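PDB 7CPX: lovastatin nonaketide synthase, polyketide synthase component from Aspergillus terreus, which builds the dihydromonacolin L skeleton of lovastatin from nine malonyl-CoA units, working with its partner enoyl reductase LovC as an iterative polyketide synthase. Local coordinates for residues V13-G17 with T111-M115. The protein carries 2 engineered substitutions. Residues are numbered along the deposited sequence; the frame is centred on the assembly and turned at random.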
loop_
_atom_site.group_PDB
_atom_site.type_symbol
_atom_site.label_atom_id
_atom_site.label_comp_id
_atom_site.label_asym_id
_atom_site.label_seq_id
_atom_site.Cartn_x
_atom_site.Cartn_y
_atom_site.Cartn_z
ATOM N N VAL A 13 48.757 -18.908 16.124
ATOM C CA VAL A 13 48.270 -18.137 14.985
ATOM C C VAL A 13 49.425 -17.999 14.001
ATOM O O VAL A 13 50.399 -17.286 14.271
ATOM C CB VAL A 13 47.748 -16.762 15.410
ATOM C CG1 VAL A 13 47.235 -16.009 14.200
ATOM C CG2 VAL A 13 46.660 -16.892 16.452
ATOM N N VAL A 14 49.311 -18.680 12.860
ATOM C CA VAL A 14 50.340 -18.633 11.829
ATOM C C VAL A 14 50.041 -17.597 10.756
ATOM O O VAL A 14 50.967 -17.144 10.069
ATOM C CB VAL A 14 50.508 -20.011 11.166
ATOM C CG1 VAL A 14 50.956 -21.037 12.180
ATOM C CG2 VAL A 14 49.205 -20.455 10.521
ATOM N N GLY A 15 48.781 -17.221 10.582
ATOM C CA GLY A 15 48.419 -16.247 9.573
ATOM C C GLY A 15 47.025 -15.727 9.822
ATOM O O GLY A 15 46.235 -16.334 10.553
ATOM N N SER A 16 46.728 -14.590 9.198
ATOM C CA SER A 16 45.439 -13.953 9.396
ATOM C C SER A 16 45.034 -13.195 8.143
ATOM O O SER A 16 45.878 -12.742 7.366
ATOM C CB SER A 16 45.465 -13.005 10.600
ATOM O OG SER A 16 46.462 -12.011 10.444
ATOM N N GLY A 17 43.732 -13.073 7.964
ATOM C CA GLY A 17 43.175 -12.260 6.897
ATOM C C GLY A 17 42.069 -11.393 7.450
ATOM O O GLY A 17 41.165 -11.878 8.130
ATOM N N THR A 111 46.946 -17.654 2.717
ATOM C CA THR A 111 48.060 -17.109 1.954
ATOM C C THR A 111 49.135 -16.546 2.877
ATOM O O THR A 111 50.326 -16.832 2.710
ATOM C CB THR A 111 47.540 -16.029 1.005
ATOM O OG1 THR A 111 46.778 -16.638 -0.045
ATOM C CG2 THR A 111 48.680 -15.237 0.411
ATOM N N ASN A 112 48.728 -15.748 3.864
ATOM C CA ASN A 112 49.690 -15.127 4.767
ATOM C C ASN A 112 50.413 -16.173 5.603
ATOM O O ASN A 112 51.614 -16.046 5.865
ATOM C CB ASN A 112 48.980 -14.114 5.663
ATOM C CG ASN A 112 48.360 -12.979 4.878
ATOM O OD1 ASN A 112 48.796 -12.666 3.771
ATOM N ND2 ASN A 112 47.337 -12.354 5.448
ATOM N N ALA A 113 49.697 -17.213 6.032
ATOM C CA ALA A 113 50.327 -18.293 6.779
ATOM C C ALA A 113 51.361 -19.030 5.944
ATOM O O ALA A 113 52.218 -19.722 6.504
ATOM C CB ALA A 113 49.266 -19.274 7.276
ATOM N N GLY A 114 51.298 -18.900 4.622
ATOM C CA GLY A 114 52.257 -19.550 3.754
ATOM C C GLY A 114 51.824 -20.947 3.367
ATOM O O GLY A 114 52.605 -21.898 3.466
ATOM N N MET A 115 50.577 -21.084 2.925
ATOM C CA MET A 115 50.001 -22.380 2.599
ATOM C C MET A 115 49.364 -22.341 1.222
ATOM O O MET A 115 48.683 -21.373 0.868
ATOM C CB MET A 115 48.956 -22.786 3.631
ATOM C CG MET A 115 49.530 -23.074 4.995
ATOM S SD MET A 115 48.240 -23.389 6.205
ATOM C CE MET A 115 49.221 -23.983 7.571
#
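A helix can come very close to a sheet where the strand offers it a glycine, and the ketosynthase domain of this synthase gives a compact example. Here the last turn of helix 97-113 rests on strand 11-19, an inner strand of the domain's mixed sheet. The nearest pair of CA atoms is that of G15 and A113, 4.0 Å apart. A CB on G15 would point at the helix and fall about 2.5 Å from A113 N, a clash. N112, V14 and A113 bury the most surface around this point. N112 directs its amide at the strand, and ND2 donates a very short hydrogen bond of 2.4 Å to S16 O. One residue on, the small A113 meets V14, with CG2 of the valine 3.5 Å from CB of the alanine, while A113 CA makes a CA-H...O contact of 3.5 Å with V14 O. The helix then stops: G114, at positive phi, closes a Schellman motif and turns the chain away. Outside the two segments, K923 hydrogen-bonds through NZ to both V14 O and N112 O, tying strand to helix a second time. The chemistry is thus mixed: the bare G15 lets the backbones come close, one valine-alanine contact packs beside it, and polar groups, the N112 amide among them, satisfy main-chain carbonyls of the strand in a buried setting.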